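Local structure of protease Do-like 2, chloroplastic (Arabidopsis thaliana, 4FLN) at residues 253-258 with 352-357; 260-265 with 278-283; 284-289 with 406-411; 301-306 with 326-331; 358-363 with 412-417. The protein is a chloroplast serine protease that performs the primary cleavage of the photodamaged D1 protein in plant photosystem II. All coordinates share one frame; numbering follows the deposited sequence.

Interaction 1. Residues 253-258 with 352-357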
# COMPACT_ATOMS: atom_id res chain seq x y z
N PRO B 253 -6.07 -5.82 42.90
CA PRO B 253 -5.27 -4.70 43.41
C PRO B 253 -3.89 -4.59 42.77
O PRO B 253 -3.39 -5.55 42.18
CB PRO B 253 -5.16 -5.01 44.91
CG PRO B 253 -5.27 -6.49 44.98
CD PRO B 253 -6.16 -6.93 43.87
N CYS B 254 -3.28 -3.42 42.89
CA CYS B 254 -1.89 -3.23 42.50
C CYS B 254 -1.10 -2.67 43.69
O CYS B 254 -1.68 -2.11 44.62
CB CYS B 254 -1.77 -2.29 41.30
SG CYS B 254 -2.09 -0.56 41.68
N LEU B 255 0.21 -2.83 43.64
CA LEU B 255 1.07 -2.38 44.72
C LEU B 255 1.31 -0.89 44.63
O LEU B 255 1.80 -0.29 45.59
CB LEU B 255 2.40 -3.12 44.66
CG LEU B 255 3.45 -2.73 45.70
CD1 LEU B 255 2.88 -2.75 47.13
CD2 LEU B 255 4.67 -3.63 45.56
N GLY B 256 0.98 -0.30 43.48
CA GLY B 256 1.11 1.13 43.26
C GLY B 256 2.52 1.67 43.13
O GLY B 256 2.81 2.79 43.55
N VAL B 257 3.40 0.89 42.50
CA VAL B 257 4.83 1.19 42.53
C VAL B 257 5.51 0.95 41.17
O VAL B 257 5.09 0.08 40.41
CB VAL B 257 5.50 0.39 43.69
CG1 VAL B 257 6.75 -0.33 43.24
CG2 VAL B 257 5.78 1.30 44.86
N LEU B 258 6.55 1.73 40.87
CA LEU B 258 7.29 1.62 39.60
C LEU B 258 8.69 1.05 39.84
O LEU B 258 9.55 1.73 40.40
CB LEU B 258 7.39 2.99 38.95
CG LEU B 258 7.64 3.20 37.45
CD1 LEU B 258 8.92 4.01 37.22
CD2 LEU B 258 7.69 1.89 36.70
N VAL B 352 1.39 -2.81 53.57
CA VAL B 352 0.82 -1.95 52.54
C VAL B 352 -0.58 -2.38 52.17
O VAL B 352 -0.84 -3.56 51.94
CB VAL B 352 1.66 -1.95 51.27
CG1 VAL B 352 1.09 -0.95 50.28
CG2 VAL B 352 3.11 -1.62 51.58
N VAL B 353 -1.50 -1.42 52.12
CA VAL B 353 -2.83 -1.71 51.61
C VAL B 353 -2.76 -1.75 50.09
O VAL B 353 -2.12 -0.89 49.48
CB VAL B 353 -3.87 -0.64 52.03
CG1 VAL B 353 -5.25 -0.99 51.47
CG2 VAL B 353 -3.91 -0.49 53.55
N LEU B 354 -3.40 -2.75 49.49
CA LEU B 354 -3.42 -2.88 48.04
C LEU B 354 -4.79 -2.52 47.47
O LEU B 354 -5.78 -3.16 47.79
CB LEU B 354 -3.06 -4.30 47.64
CG LEU B 354 -1.91 -4.92 48.41
CD1 LEU B 354 -1.73 -6.38 48.03
CD2 LEU B 354 -0.65 -4.12 48.17
N ARG B 355 -4.84 -1.52 46.61
CA ARG B 355 -6.08 -1.21 45.92
C ARG B 355 -5.88 -1.27 44.42
O ARG B 355 -4.75 -1.19 43.94
CB ARG B 355 -6.64 0.14 46.37
CG ARG B 355 -7.05 0.16 47.84
CD ARG B 355 -8.47 0.69 48.03
NE ARG B 355 -9.42 -0.37 48.34
CZ ARG B 355 -10.00 -0.55 49.52
NH1 ARG B 355 -9.72 0.27 50.52
NH2 ARG B 355 -10.86 -1.55 49.70
N PRO B 356 -6.98 -1.45 43.67
CA PRO B 356 -6.94 -1.45 42.21
C PRO B 356 -6.37 -0.15 41.69
O PRO B 356 -6.52 0.88 42.33
CB PRO B 356 -8.41 -1.60 41.81
CG PRO B 356 -9.20 -1.38 43.05
CD PRO B 356 -8.32 -1.76 44.18
N ARG B 357 -5.70 -0.20 40.54
CA ARG B 357 -5.08 0.99 39.98
C ARG B 357 -6.09 2.11 39.78
O ARG B 357 -7.22 1.86 39.37
CB ARG B 357 -4.41 0.65 38.65
CG ARG B 357 -3.26 1.56 38.31
CD ARG B 357 -2.13 0.78 37.65
NE ARG B 357 -0.91 1.57 37.59
CZ ARG B 357 -0.64 2.43 36.61
NH1 ARG B 357 -1.50 2.59 35.61
NH2 ARG B 357 0.50 3.12 36.62
O HOH W 1 -2.50 0.39 45.35
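Cys254, Pro253 and Leu354 have the most surface buried where residues 253-258 meet 352-357. The backbone N-H of Cys254 donates to Arg355 O over 2.9 Å. This bond is straight at the hydrogen, but the donor stands well above the carbonyl plane. A water adds a second link: it donates to Cys254 O at 2.7 Å and accepts from Arg355 N. The thiol takes the crowded position between the backbone N and the carbonyl carbon (chi1 73°). SG thereby lies beside the backbone of Arg357, 3.8 Å from its CA. Pro253 crosses Leu354 obliquely, CB to CB at 3.5 Å. The CD2 branch of Leu354 goes on to meet Leu255 CD1 at 3.9 Å. That same methyl of Leu255 also touches Val352 CG1, so it sits against both aliphatic side chains. The guanidinium of Arg357 turns to Glu285 in a salt bridge and to an aromatic side chain of the bound peptide in a cation-pi contact. The peptide also makes backbone hydrogen bonds with Pro253, Leu255 and Val257. Together with the Cys-Leu-Gly-Val sequence leading into strand 257-261, these bonds are consistent with the carboxylate-binding loop of a PDZ domain.

Interaction 2. Residues 260-265 with 278-283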
# COMPACT_ATOMS: atom_id res chain seq x y z
N GLN B 260 12.48 -1.04 39.18
CA GLN B 260 13.63 -1.24 38.31
C GLN B 260 14.33 -2.56 38.68
O GLN B 260 14.54 -2.83 39.87
CB GLN B 260 14.59 -0.05 38.42
CG GLN B 260 15.76 -0.12 37.47
CD GLN B 260 16.67 1.11 37.53
OE1 GLN B 260 16.20 2.25 37.56
NE2 GLN B 260 17.98 0.86 37.55
N LYS B 261 14.65 -3.37 37.68
CA LYS B 261 15.42 -4.59 37.90
C LYS B 261 16.85 -4.26 38.35
O LYS B 261 17.43 -3.27 37.88
CB LYS B 261 15.44 -5.45 36.62
CG LYS B 261 14.12 -6.17 36.32
CD LYS B 261 14.07 -6.72 34.91
CE LYS B 261 12.63 -7.00 34.44
NZ LYS B 261 12.06 -8.33 34.86
N LEU B 262 17.43 -5.04 39.26
CA LEU B 262 18.84 -4.82 39.57
C LEU B 262 19.64 -6.02 39.10
O LEU B 262 19.85 -6.97 39.85
CB LEU B 262 19.02 -4.70 41.08
CG LEU B 262 17.94 -3.90 41.82
CD1 LEU B 262 18.00 -4.15 43.31
CD2 LEU B 262 18.07 -2.42 41.51
N GLU B 263 20.13 -5.93 37.87
CA GLU B 263 21.07 -6.88 37.30
C GLU B 263 22.51 -6.45 37.57
O GLU B 263 23.37 -7.25 37.90
CB GLU B 263 20.80 -7.06 35.80
CG GLU B 263 21.68 -8.07 35.10
CD GLU B 263 21.34 -8.21 33.62
OE1 GLU B 263 22.16 -8.76 32.85
OE2 GLU B 263 20.23 -7.75 33.23
N ASN B 264 22.76 -5.15 37.42
CA ASN B 264 24.11 -4.62 37.50
C ASN B 264 24.74 -4.69 38.88
O ASN B 264 24.15 -4.27 39.86
CB ASN B 264 24.16 -3.19 36.99
CG ASN B 264 25.55 -2.63 37.04
OD1 ASN B 264 25.98 -2.10 38.07
ND2 ASN B 264 26.28 -2.76 35.94
N PRO B 265 25.97 -5.20 38.95
CA PRO B 265 26.71 -5.41 40.20
C PRO B 265 26.80 -4.14 41.04
O PRO B 265 26.51 -4.18 42.24
CB PRO B 265 28.11 -5.76 39.72
CG PRO B 265 27.91 -6.36 38.39
CD PRO B 265 26.75 -5.65 37.78
N GLY B 278 15.82 -8.62 44.93
CA GLY B 278 15.29 -7.28 45.04
C GLY B 278 15.12 -6.48 43.77
O GLY B 278 15.89 -6.58 42.81
N VAL B 279 14.10 -5.65 43.79
CA VAL B 279 13.85 -4.70 42.73
C VAL B 279 13.81 -3.31 43.36
O VAL B 279 13.32 -3.15 44.48
CB VAL B 279 12.54 -5.06 42.01
CG1 VAL B 279 12.70 -6.37 41.30
CG2 VAL B 279 11.40 -5.17 42.99
N LEU B 280 14.35 -2.31 42.67
CA LEU B 280 14.42 -0.94 43.18
C LEU B 280 13.14 -0.14 42.93
O LEU B 280 12.58 -0.17 41.83
CB LEU B 280 15.62 -0.22 42.58
CG LEU B 280 15.96 1.21 43.01
CD1 LEU B 280 16.17 1.32 44.51
CD2 LEU B 280 17.21 1.70 42.27
N VAL B 281 12.67 0.57 43.94
CA VAL B 281 11.46 1.36 43.79
C VAL B 281 11.83 2.71 43.20
O VAL B 281 12.54 3.50 43.81
CB VAL B 281 10.79 1.59 45.14
CG1 VAL B 281 9.58 2.52 45.00
CG2 VAL B 281 10.40 0.27 45.74
N ARG B 282 11.38 2.92 41.97
CA ARG B 282 11.62 4.16 41.22
C ARG B 282 10.59 5.26 41.44
O ARG B 282 10.92 6.44 41.45
CB ARG B 282 11.82 3.85 39.74
CG ARG B 282 13.06 3.00 39.47
CD ARG B 282 14.35 3.78 39.68
NE ARG B 282 14.63 4.00 41.09
CZ ARG B 282 15.34 5.02 41.56
NH1 ARG B 282 15.85 5.92 40.73
NH2 ARG B 282 15.55 5.15 42.87
N ARG B 283 9.33 4.86 41.55
CA ARG B 283 8.24 5.81 41.71
C ARG B 283 7.08 5.14 42.44
O ARG B 283 6.92 3.92 42.38
CB ARG B 283 7.77 6.33 40.35
CG ARG B 283 7.73 7.84 40.24
CD ARG B 283 9.00 8.39 39.60
NE ARG B 283 9.61 9.48 40.36
CZ ARG B 283 9.40 10.77 40.14
NH1 ARG B 283 8.58 11.17 39.17
NH2 ARG B 283 10.01 11.68 40.89
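Gln260 and Leu280 form an antiparallel hydrogen-bonded pair. Gln260 N donates to Leu280 O at 2.8 Å, and Leu280 N returns a bond to Gln260 O at 2.9 Å. Both donors lie in the plane of the carbonyl they address. The side chain of Gln260 is fully stretched, with CG anti to the backbone N (chi1 -176°). It runs alongside Arg282, and both point the same way. Gln260 CB touches Arg282 CG at 3.6 Å, while OE1 reaches Arg282 CD. The arginine folds twice, at chi2 and chi3, and its guanidinium stands nearly perpendicular to the amide (86°). The amide NE2 bonds to Val474 O of a second subunit. Leu262 has CG anti to its carbonyl carbon, and its two methyls part. CD1 lies 3.3 Å from Gly278 O, while CD2 meets Leu280 CB at 3.5 Å, the two leucines crossing at about a right angle. An alanine in place of Leu262 would remove CG and both methyls, and would probably loosen the packing against Leu280 and Gly278. Arg282 and Arg283 both face Leu258, a classic beta bulge in strand 279-284. Leu262 and Leu280 also pack on Val299 of the next strand, 299-303. Helix 265-271, N-capped by Asn264, covers the same side chains through Leu267 and Leu271.

Interaction 3. Residues 284-289 with 406-411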
# COMPACT_ATOMS: atom_id res chain seq x y z
N VAL B 284 6.27 5.94 43.12
CA VAL B 284 5.08 5.47 43.81
C VAL B 284 3.87 6.28 43.36
O VAL B 284 3.99 7.47 43.06
CB VAL B 284 5.22 5.61 45.33
CG1 VAL B 284 6.33 4.73 45.84
CG2 VAL B 284 5.50 7.05 45.70
N GLU B 285 2.71 5.64 43.29
CA GLU B 285 1.47 6.34 43.01
C GLU B 285 0.91 7.06 44.24
O GLU B 285 0.66 6.45 45.27
CB GLU B 285 0.42 5.38 42.45
CG GLU B 285 0.53 5.14 40.96
CD GLU B 285 -0.46 4.11 40.47
OE1 GLU B 285 -1.67 4.25 40.76
OE2 GLU B 285 -0.02 3.14 39.81
N PRO B 286 0.70 8.38 44.12
CA PRO B 286 0.20 9.22 45.21
C PRO B 286 -1.15 8.77 45.76
O PRO B 286 -1.43 9.07 46.91
CB PRO B 286 0.05 10.59 44.55
CG PRO B 286 1.02 10.57 43.42
CD PRO B 286 0.98 9.16 42.90
N THR B 287 -1.98 8.09 44.97
CA THR B 287 -3.28 7.68 45.48
C THR B 287 -3.26 6.32 46.16
O THR B 287 -4.28 5.88 46.67
CB THR B 287 -4.41 7.68 44.41
OG1 THR B 287 -4.27 6.55 43.54
CG2 THR B 287 -4.42 8.99 43.63
N SER B 288 -2.10 5.68 46.17
CA SER B 288 -1.98 4.34 46.76
C SER B 288 -1.37 4.43 48.16
O SER B 288 -0.62 5.36 48.46
CB SER B 288 -1.14 3.43 45.88
OG SER B 288 0.24 3.63 46.10
N ASP B 289 -1.75 3.50 49.03
CA ASP B 289 -1.24 3.47 50.40
C ASP B 289 0.28 3.39 50.46
O ASP B 289 0.90 3.82 51.44
CB ASP B 289 -1.84 2.32 51.20
CG ASP B 289 -1.29 2.24 52.61
OD1 ASP B 289 -1.29 3.28 53.32
OD2 ASP B 289 -0.83 1.14 53.00
N TYR B 406 1.88 9.32 30.37
CA TYR B 406 2.90 9.49 31.41
C TYR B 406 2.44 9.99 32.79
O TYR B 406 3.26 10.15 33.70
CB TYR B 406 4.03 10.39 30.89
CG TYR B 406 4.84 9.76 29.78
CD1 TYR B 406 6.21 9.96 29.69
CD2 TYR B 406 4.24 8.95 28.83
CE1 TYR B 406 6.95 9.38 28.67
CE2 TYR B 406 4.96 8.37 27.81
CZ TYR B 406 6.32 8.58 27.74
OH TYR B 406 7.03 7.99 26.72
N SER B 407 1.15 10.27 32.95
CA SER B 407 0.70 10.95 34.17
C SER B 407 -0.14 10.09 35.11
O SER B 407 -0.91 9.23 34.69
CB SER B 407 -0.04 12.23 33.82
OG SER B 407 -0.64 12.78 34.98
N VAL B 408 0.01 10.34 36.41
CA VAL B 408 -0.71 9.58 37.42
C VAL B 408 -1.67 10.49 38.18
O VAL B 408 -1.48 11.69 38.23
CB VAL B 408 0.24 8.92 38.45
CG1 VAL B 408 1.28 8.09 37.73
CG2 VAL B 408 0.90 9.97 39.32
N ALA B 409 -2.72 9.91 38.75
CA ALA B 409 -3.65 10.66 39.58
C ALA B 409 -2.97 11.19 40.84
O ALA B 409 -2.34 10.43 41.57
CB ALA B 409 -4.85 9.78 39.94
N ARG B 410 -3.10 12.49 41.09
CA ARG B 410 -2.56 13.11 42.31
C ARG B 410 -3.49 12.94 43.51
O ARG B 410 -3.07 13.06 44.66
CB ARG B 410 -2.27 14.60 42.10
CG ARG B 410 -1.15 14.91 41.12
CD ARG B 410 -1.00 16.40 40.91
NE ARG B 410 -2.28 17.02 40.55
CZ ARG B 410 -2.43 17.94 39.60
NH1 ARG B 410 -1.39 18.36 38.89
NH2 ARG B 410 -3.64 18.43 39.35
N PHE B 411 -4.77 12.68 43.24
CA PHE B 411 -5.75 12.40 44.29
C PHE B 411 -6.91 11.63 43.68
O PHE B 411 -7.06 11.58 42.46
CB PHE B 411 -6.24 13.70 44.92
CG PHE B 411 -6.74 14.70 43.92
CD1 PHE B 411 -8.04 14.63 43.44
CD2 PHE B 411 -5.92 15.71 43.46
CE1 PHE B 411 -8.50 15.55 42.52
CE2 PHE B 411 -6.38 16.63 42.54
CZ PHE B 411 -7.67 16.55 42.07
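Ser407, the first residue to leave the helix 398-406, lies short of residues 284-289 and touches Leu360 instead. Contact begins at Val408. Its CG2 occupies the crowded position between the backbone N and the carbonyl carbon, and this sets the methyl against the ring of Pro286, 3.7 Å from CD. The two side chains cross at about a right angle. CG1, anti to the carbonyl carbon, comes only loosely near Glu285 CG. The carboxylate of Glu285 is turned to Arg357 in a salt bridge. Ala409 contributes both backbone and methyl. Its carbonyl O lies 3.3 Å from Thr287 CG2 and 3.8 Å from Pro286 CD, while its CB meets the same threonine methyl at 3.8 Å. Pro286 and Thr287 are the two central residues of a type I beta turn from Glu285 to Ser288. Glu285 O closes that turn by accepting from both the backbone N and the OG of Ser288, each at 3.0 Å. The turn follows strand 279-284 of the first PDZ domain, so its tip meets a loop of the second. At Arg410 the touch is through the backbone, as CB is directed away from the turn; its O faces Pro286 CB at 4.0 Å. Phe411 likewise presents its backbone, C to Thr287 CG2 at 3.6 Å. Its ring makes a cation-pi contact with Arg448.

Interaction 4. Residues 301-306 with 326-331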
# COMPACT_ATOMS: atom_id res chain seq x y z
N VAL B 301 12.34 -6.68 48.86
CA VAL B 301 13.15 -7.87 49.04
C VAL B 301 12.25 -9.12 49.22
O VAL B 301 12.46 -10.15 48.59
CB VAL B 301 14.19 -7.67 50.16
CG1 VAL B 301 14.29 -8.89 51.03
CG2 VAL B 301 15.54 -7.30 49.55
N SER B 302 11.32 -9.05 50.15
CA SER B 302 10.33 -10.10 50.29
C SER B 302 8.92 -9.56 50.10
O SER B 302 8.68 -8.36 50.20
CB SER B 302 10.45 -10.78 51.65
OG SER B 302 10.51 -9.82 52.69
N PHE B 303 7.98 -10.45 49.81
CA PHE B 303 6.57 -10.10 49.78
C PHE B 303 5.81 -11.25 50.41
O PHE B 303 5.85 -12.36 49.88
CB PHE B 303 6.14 -9.87 48.33
CG PHE B 303 4.71 -9.50 48.17
CD1 PHE B 303 4.35 -8.19 47.90
CD2 PHE B 303 3.71 -10.45 48.27
CE1 PHE B 303 3.03 -7.85 47.72
CE2 PHE B 303 2.38 -10.11 48.10
CZ PHE B 303 2.04 -8.81 47.83
N ASP B 304 5.11 -11.01 51.51
CA ASP B 304 4.46 -12.08 52.27
C ASP B 304 5.44 -13.23 52.53
O ASP B 304 5.09 -14.40 52.43
CB ASP B 304 3.22 -12.62 51.54
CG ASP B 304 1.96 -11.77 51.77
OD1 ASP B 304 1.95 -10.92 52.69
OD2 ASP B 304 0.96 -11.97 51.04
N ASP B 305 6.69 -12.87 52.84
CA ASP B 305 7.78 -13.81 53.13
C ASP B 305 8.19 -14.73 51.98
O ASP B 305 8.84 -15.76 52.20
CB ASP B 305 7.48 -14.64 54.39
CG ASP B 305 7.35 -13.78 55.64
OD1 ASP B 305 8.39 -13.29 56.14
OD2 ASP B 305 6.21 -13.61 56.13
N LEU B 306 7.86 -14.35 50.75
CA LEU B 306 8.46 -14.97 49.57
C LEU B 306 9.53 -14.01 49.05
O LEU B 306 9.28 -12.82 48.91
CB LEU B 306 7.41 -15.24 48.49
CG LEU B 306 6.32 -16.26 48.82
CD1 LEU B 306 5.16 -16.17 47.83
CD2 LEU B 306 6.88 -17.68 48.86
N TYR B 326 2.14 -11.42 40.09
CA TYR B 326 1.17 -12.48 40.39
C TYR B 326 0.67 -12.48 41.84
O TYR B 326 -0.53 -12.56 42.08
CB TYR B 326 1.70 -13.87 40.02
CG TYR B 326 0.81 -14.99 40.52
CD1 TYR B 326 1.17 -15.74 41.64
CD2 TYR B 326 -0.40 -15.27 39.91
CE1 TYR B 326 0.35 -16.74 42.11
CE2 TYR B 326 -1.23 -16.28 40.38
CZ TYR B 326 -0.85 -17.01 41.48
OH TYR B 326 -1.66 -18.02 41.95
N LEU B 327 1.59 -12.40 42.80
CA LEU B 327 1.19 -12.40 44.20
C LEU B 327 0.26 -11.23 44.45
O LEU B 327 -0.80 -11.37 45.05
CB LEU B 327 2.40 -12.30 45.13
CG LEU B 327 3.32 -13.50 45.13
CD1 LEU B 327 4.47 -13.29 46.11
CD2 LEU B 327 2.52 -14.74 45.48
N ILE B 328 0.67 -10.07 43.97
CA ILE B 328 -0.10 -8.85 44.15
C ILE B 328 -1.53 -9.03 43.64
O ILE B 328 -2.48 -8.58 44.27
CB ILE B 328 0.56 -7.69 43.43
CG1 ILE B 328 1.96 -7.44 44.01
CG2 ILE B 328 -0.30 -6.45 43.50
CD1 ILE B 328 2.76 -6.44 43.21
N SER B 329 -1.67 -9.69 42.50
CA SER B 329 -2.96 -9.84 41.85
C SER B 329 -3.88 -10.84 42.56
O SER B 329 -5.10 -10.81 42.38
CB SER B 329 -2.78 -10.24 40.39
OG SER B 329 -2.20 -11.53 40.29
N GLN B 330 -3.31 -11.73 43.35
CA GLN B 330 -4.12 -12.77 44.00
C GLN B 330 -4.80 -12.26 45.27
O GLN B 330 -5.54 -12.99 45.93
CB GLN B 330 -3.30 -14.03 44.28
CG GLN B 330 -3.39 -15.06 43.16
CD GLN B 330 -4.81 -15.25 42.66
OE1 GLN B 330 -5.26 -14.56 41.74
NE2 GLN B 330 -5.53 -16.18 43.27
N LYS B 331 -4.54 -11.00 45.59
CA LYS B 331 -5.15 -10.37 46.75
C LYS B 331 -6.51 -9.79 46.37
O LYS B 331 -6.89 -9.83 45.21
CB LYS B 331 -4.24 -9.26 47.30
CG LYS B 331 -2.89 -9.72 47.85
CD LYS B 331 -3.05 -10.49 49.16
CE LYS B 331 -1.70 -10.71 49.84
NZ LYS B 331 -1.81 -11.57 51.04
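Leu327 and Phe303 carry most of this contact. Leu327 CD1 lies 3.6 Å from Phe303 CD2, and Leu327 CB lies 3.7 Å from Phe303 CE2. The two side chains slide past each other in opposite directions. The same methyl, Leu327 CD1, meets Leu306 CD1 at 3.4 Å, so it sits between the phenyl ring and the second leucine. The side chain of Ile328 crosses that of Phe303 at about a right angle and brings CG1 to 3.9 Å from Phe303 CE1. The polar part is a salt bridge met tip to tip. Lys331 NZ donates to Asp304 OD2 at 2.8 Å, on the syn lone pair of that oxygen. The torsions set these groups up. Phe303 has CG anti to the backbone N (chi1 -180°), which carries its ring out to the helix. Lys331 bends at chi2 (-70°) and then runs extended to the carboxylate. The other oxygen, Asp304 OD1, accepts from Glu338 N, so the carboxylate is held from two sides. A type I' turn from Phe303 to Leu306 places all three contact side chains of the hairpin. It is closed by Phe303 N to Leu306 O at 2.8 Å and by Leu306 N to Phe303 O at 3.0 Å. Phe303 also rests on Ala337 and Ile339 of strand 336-343, and its ring meets Phe324. Helix 325-329 thus packs against the end of strand 299-303. Ile328 extends beyond this contact to Leu255 and to the backbone of the bound peptide.

Interaction 5. Residues 358-363 with 412-417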
# COMPACT_ATOMS: atom_id res chain seq x y z
N VAL B 358 -5.67 3.34 40.08
CA VAL B 358 -6.46 4.54 39.79
C VAL B 358 -5.96 5.18 38.49
O VAL B 358 -4.85 5.71 38.43
CB VAL B 358 -6.34 5.56 40.94
CG1 VAL B 358 -7.02 6.88 40.58
CG2 VAL B 358 -6.93 4.98 42.22
N HIS B 359 -6.78 5.14 37.45
CA HIS B 359 -6.37 5.61 36.13
C HIS B 359 -6.83 7.05 35.86
O HIS B 359 -8.01 7.30 35.67
CB HIS B 359 -6.94 4.70 35.05
CG HIS B 359 -6.27 3.37 34.97
ND1 HIS B 359 -5.08 3.18 34.30
CD2 HIS B 359 -6.63 2.16 35.45
CE1 HIS B 359 -4.73 1.91 34.38
NE2 HIS B 359 -5.65 1.27 35.08
N LEU B 360 -5.88 7.98 35.79
CA LEU B 360 -6.21 9.38 35.56
C LEU B 360 -6.99 9.54 34.26
O LEU B 360 -8.00 10.23 34.20
CB LEU B 360 -4.94 10.21 35.52
CG LEU B 360 -5.12 11.66 35.07
CD1 LEU B 360 -6.09 12.36 35.99
CD2 LEU B 360 -3.77 12.38 35.03
N VAL B 361 -6.50 8.87 33.22
CA VAL B 361 -7.22 8.77 31.97
C VAL B 361 -7.70 7.33 31.88
O VAL B 361 -6.92 6.43 31.57
CB VAL B 361 -6.28 9.07 30.78
CG1 VAL B 361 -6.97 8.81 29.46
CG2 VAL B 361 -5.75 10.49 30.87
N PRO B 362 -8.99 7.10 32.14
CA PRO B 362 -9.53 5.75 32.29
C PRO B 362 -9.67 5.02 30.96
O PRO B 362 -9.89 5.65 29.93
CB PRO B 362 -10.90 5.98 32.91
CG PRO B 362 -11.29 7.32 32.45
CD PRO B 362 -10.01 8.12 32.42
N TYR B 363 -9.52 3.70 30.99
CA TYR B 363 -9.84 2.86 29.84
C TYR B 363 -11.33 2.50 29.78
O TYR B 363 -11.89 2.38 28.70
CB TYR B 363 -8.98 1.59 29.83
CG TYR B 363 -7.52 1.86 29.58
CD1 TYR B 363 -6.98 1.73 28.30
CD2 TYR B 363 -6.67 2.25 30.61
CE1 TYR B 363 -5.64 1.98 28.06
CE2 TYR B 363 -5.32 2.50 30.38
CZ TYR B 363 -4.81 2.37 29.10
OH TYR B 363 -3.48 2.61 28.85
N ARG B 412 -7.73 11.01 44.52
CA ARG B 412 -8.86 10.24 44.00
C ARG B 412 -9.83 11.22 43.36
O ARG B 412 -10.00 12.33 43.83
CB ARG B 412 -9.54 9.43 45.11
N GLY B 413 -10.45 10.81 42.25
CA GLY B 413 -11.43 11.65 41.57
C GLY B 413 -10.88 12.66 40.57
O GLY B 413 -11.64 13.36 39.91
N GLU B 414 -9.56 12.74 40.45
CA GLU B 414 -8.96 13.67 39.50
C GLU B 414 -9.24 13.25 38.06
O GLU B 414 -9.30 12.07 37.73
CB GLU B 414 -7.45 13.80 39.73
CG GLU B 414 -6.77 14.82 38.84
CD GLU B 414 -5.25 14.76 38.93
OE1 GLU B 414 -4.74 13.98 39.76
OE2 GLU B 414 -4.57 15.49 38.17
N GLN B 415 -9.45 14.25 37.20
CA GLN B 415 -9.60 14.02 35.78
C GLN B 415 -8.82 15.08 35.05
O GLN B 415 -8.42 16.08 35.62
CB GLN B 415 -11.06 14.14 35.34
CG GLN B 415 -11.97 13.04 35.83
CD GLN B 415 -13.41 13.27 35.40
OE1 GLN B 415 -13.84 14.40 35.24
NE2 GLN B 415 -14.15 12.18 35.21
N ILE B 416 -8.60 14.83 33.77
CA ILE B 416 -8.13 15.84 32.85
C ILE B 416 -9.39 16.24 32.11
O ILE B 416 -10.05 15.40 31.48
CB ILE B 416 -7.09 15.28 31.85
CG1 ILE B 416 -5.87 14.74 32.59
CG2 ILE B 416 -6.65 16.34 30.87
CD1 ILE B 416 -4.89 14.04 31.69
N VAL B 417 -9.77 17.51 32.22
CA VAL B 417 -10.93 18.00 31.52
C VAL B 417 -10.47 18.65 30.24
O VAL B 417 -9.56 19.49 30.24
CB VAL B 417 -11.71 19.02 32.35
CG1 VAL B 417 -13.00 19.40 31.63
CG2 VAL B 417 -12.00 18.45 33.73
O HOH W 2 -9.08 12.08 32.65
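Apolar contacts make up most of this meeting, and Leu360 has the largest share. Its CG is anti to the backbone N (chi1 171°), which brings the branched end nearer to residues 412-417. CD2 meets Ile416 CD1 at 3.9 Å, the two side chains crossing at about a right angle. Ile416 CD1 also touches Val361 CG2 at 3.7 Å, so the tip of the isoleucine lies against both neighbours. The other methyl, Leu360 CD1, goes to Glu414. It lies 3.7 Å from the backbone O and 3.8 Å from CG, so the aliphatic part of the extended glutamate does the packing. An alanine in place of Leu360 would lack CG and both methyls, and the packing on Glu414 and Ile416 would probably be weakened. There is no direct hydrogen bond between the two segments. A water links the backbones instead: it donates to Leu360 O at 2.6 Å and accepts from Ile416 N at 3.0 Å. Polar side-chain ends find partners elsewhere. Glu414 OE1 accepts from Arg410 N, and Gln415 OE1 accepts from Ile450 N. Residues 358-363 lie in the loop that follows strand 346-353 of the first PDZ domain. The loop of 412-417 leads into strand 417-422 of the second. The two loops are therefore joined by buried branched side chains and a bridging water rather than by direct polar pairing.

How the interactions relate
Interactions 1, 2 and 4 belong to the first PDZ domain; interaction 4 brings in helix 325-329. Interactions 1 and 2 share strand 257-261 and are buried, interaction 1 with one direct backbone hydrogen bond, interaction 2 with two. Interaction 4 is only partly buried and adds a salt bridge to its apolar packing. Ile328 and Lys331 connect it to interaction 1. Interactions 3 and 5 join loops near the second PDZ domain and have no direct hydrogen bonds across them. Interaction 3 is more exposed and rests on a turn, whereas interaction 5 is buried and includes a bridging water. Val358 packs on Thr287 and Ala409, linking the two. The Glu285-Arg357 salt bridge ties interaction 3 to interaction 1.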